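Long-range contact in endoglucanase (Mytilus edulis, PDB 1WC2), which hydrolyses internal beta-1,4-glucosidic linkages in cellulose and related beta-glucans, and also shows expansin activity: residues N21-H26 with D132-R137. Residues are numbered along the deposited sequence; the frame is centred on the assembly and turned at random. Where two conformers were deposited one is given.
Sequences NYHDSH and DLENGR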
loop_
_atom_site.group_PDB
_atom_site.type_symbol
_atom_site.label_atom_id
_atom_site.label_comp_id
_atom_site.label_asym_id
_atom_site.label_seq_id
_atom_site.Cartn_x
_atom_site.Cartn_y
_atom_site.Cartn_z
ATOM N N ASN A 21 -2.659 7.734 4.275
ATOM C CA ASN A 21 -1.942 8.638 3.385
ATOM C C ASN A 21 -0.682 9.075 4.139
ATOM O O ASN A 21 -0.762 9.415 5.314
ATOM C CB ASN A 21 -2.826 9.833 3.002
ATOM C CG ASN A 21 -3.893 9.447 1.992
ATOM O OD1 ASN A 21 -3.660 8.605 1.118
ATOM N ND2 ASN A 21 -5.077 10.033 2.123
ATOM N N TYR A 22 0.477 8.981 3.492
ATOM C CA TYR A 22 1.764 9.351 4.092
ATOM C C TYR A 22 2.675 9.997 3.046
ATOM O O TYR A 22 2.367 9.996 1.851
ATOM C CB TYR A 22 2.437 8.135 4.780
ATOM C CG TYR A 22 3.409 7.270 3.959
ATOM C CD1 TYR A 22 4.613 6.826 4.515
ATOM C CD2 TYR A 22 3.117 6.841 2.664
ATOM C CE1 TYR A 22 5.494 6.016 3.797
ATOM C CE2 TYR A 22 4.019 6.034 1.942
ATOM C CZ TYR A 22 5.209 5.631 2.504
ATOM O OH TYR A 22 6.100 4.847 1.786
ATOM N N HIS A 23 3.788 10.554 3.504
ATOM C CA HIS A 23 4.825 11.021 2.610
ATOM C C HIS A 23 6.177 10.567 3.094
ATOM O O HIS A 23 6.539 10.814 4.248
ATOM C CB HIS A 23 4.837 12.547 2.492
ATOM C CG HIS A 23 6.024 13.055 1.741
ATOM N ND1 HIS A 23 6.357 12.584 0.489
ATOM C CD2 HIS A 23 6.998 13.929 2.085
ATOM C CE1 HIS A 23 7.465 13.169 0.080
ATOM N NE2 HIS A 23 7.877 13.985 1.030
ATOM N N ASP A 24 6.913 9.899 2.218
ATOM C CA ASP A 24 8.283 9.505 2.503
ATOM C C ASP A 24 9.114 9.745 1.241
ATOM O O ASP A 24 8.734 9.237 0.174
ATOM C CB ASP A 24 8.291 8.029 2.930
ATOM C CG ASP A 24 9.634 7.569 3.423
ATOM O OD1 ASP A 24 10.576 7.571 2.618
ATOM O OD2 ASP A 24 9.833 7.183 4.607
ATOM N N SER A 25 10.225 10.491 1.371
ATOM C CA SER A 25 11.124 10.839 0.250
ATOM C C SER A 25 12.412 9.998 0.200
ATOM O O SER A 25 13.253 10.215 -0.673
ATOM C CB SER A 25 11.518 12.318 0.315
ATOM O OG SER A 25 12.209 12.599 1.512
ATOM N N HIS A 26 12.569 9.035 1.104
ATOM C CA HIS A 26 13.741 8.166 1.076
ATOM C C HIS A 26 13.619 7.118 -0.033
ATOM O O HIS A 26 12.510 6.745 -0.430
ATOM C CB HIS A 26 13.904 7.492 2.435
ATOM C CG HIS A 26 14.138 8.464 3.547
ATOM N ND1 HIS A 26 13.184 8.792 4.485
ATOM C CD2 HIS A 26 15.226 9.207 3.847
ATOM C CE1 HIS A 26 13.692 9.669 5.336
ATOM N NE2 HIS A 26 14.925 9.950 4.960
ATOM N N ASP A 132 0.398 1.971 3.494
ATOM C CA ASP A 132 0.620 3.410 3.546
ATOM C C ASP A 132 0.732 3.864 2.089
ATOM O O ASP A 132 1.510 3.298 1.321
ATOM C CB ASP A 132 1.889 3.805 4.332
ATOM C CG ASP A 132 1.734 3.744 5.862
ATOM O OD1 ASP A 132 0.624 3.569 6.395
ATOM O OD2 ASP A 132 2.739 3.868 6.602
ATOM N N LEU A 133 -0.081 4.840 1.699
ATOM C CA LEU A 133 -0.150 5.301 0.316
ATOM C C LEU A 133 0.582 6.631 0.155
ATOM O O LEU A 133 0.256 7.611 0.821
ATOM C CB LEU A 133 -1.618 5.484 -0.113
ATOM C CG LEU A 133 -2.578 4.311 0.169
ATOM C CD1 LEU A 133 -3.999 4.652 -0.272
ATOM C CD2 LEU A 133 -2.086 3.052 -0.496
ATOM N N GLU A 134 1.565 6.674 -0.736
ATOM C CA GLU A 134 2.274 7.928 -0.961
ATOM C C GLU A 134 1.320 9.028 -1.436
ATOM O O GLU A 134 0.577 8.842 -2.405
ATOM C CB GLU A 134 3.407 7.725 -1.955
ATOM C CG GLU A 134 4.182 8.998 -2.295
ATOM C CD GLU A 134 4.834 9.699 -1.087
ATOM O OE1 GLU A 134 5.453 9.009 -0.237
ATOM O OE2 GLU A 134 4.728 10.942 -0.973
ATOM N N ASN A 135 1.381 10.188 -0.770
ATOM C CA ASN A 135 0.434 11.292 -0.988
ATOM C C ASN A 135 1.073 12.684 -0.931
ATOM O O ASN A 135 0.371 13.697 -0.801
ATOM C CB ASN A 135 -0.730 11.225 -0.001
ATOM C CG ASN A 135 -1.895 12.127 -0.414
ATOM O OD1 ASN A 135 -2.363 12.060 -1.558
ATOM N ND2 ASN A 135 -2.356 12.977 0.503
ATOM N N GLY A 136 2.392 12.725 -1.057
ATOM C CA GLY A 136 3.098 13.998 -0.967
ATOM C C GLY A 136 2.722 14.986 -2.064
ATOM O O GLY A 136 2.924 16.193 -1.904
ATOM N N ARG A 137 2.179 14.488 -3.182
ATOM C CA ARG A 137 1.711 15.333 -4.282
ATOM C C ARG A 137 0.184 15.313 -4.414
ATOM O O ARG A 137 -0.361 15.698 -5.448
ATOM C CB ARG A 137 2.422 14.933 -5.582
ATOM C CG ARG A 137 3.916 15.255 -5.530
ATOM C CD ARG A 137 4.693 14.771 -6.717
ATOM N NE ARG A 137 4.358 15.513 -7.936
ATOM C CZ ARG A 137 4.902 16.669 -8.311
ATOM N NH1 ARG A 137 5.825 17.256 -7.573
ATOM N NH2 ARG A 137 4.518 17.236 -9.446
#
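Glu134 spends its carboxylate on the loop that carries Asp24, each oxygen taking a bond from it. OE1 accepts the backbone N of Asp24 through its syn lone pair, at 3.0 Å, while OE2 meets His23 ND1 at 2.7 Å in a nearly straight bond. OE2 lies in the imidazole plane, and ring and carboxylate stand almost perpendicular, 81° apart. From above the carboxylate, Gly136 N adds a second donor to OE2. A bend at chi2 (59°) sets CD beside His23. An alanine in place of Glu134 would probably leave His23 ND1 and the N of Asp24 without their acceptor and free the loop around Asp24 to shift. Upstream, 21-22 and 132-134 pair as parallel strands of the double-psi beta-barrel of family 45 glycosidases: Tyr22 N bonds to Leu133 O at 3.0 Å, and Tyr22 O receives Asn135 N at 2.8 Å. This pairing brings Asp132, on its strand, near the loop with Asp24; by similarity these are the proton donor and the nucleophile. Asp132 CB sits over the centre of the Tyr22 ring, 3.7 Å from its centroid, in a CH-pi contact, and in the conformer given OD1 is hydrogen-bonded to His130 NE2. On the face bearing Asn21, its amide stacks on that of Asn135, the planes 27° apart; Asn21 ND2 bonds to Trp145 O, its buried OD1 has no partner in the model, and Asn135 bonds to Val140 N and Thr141 OG1.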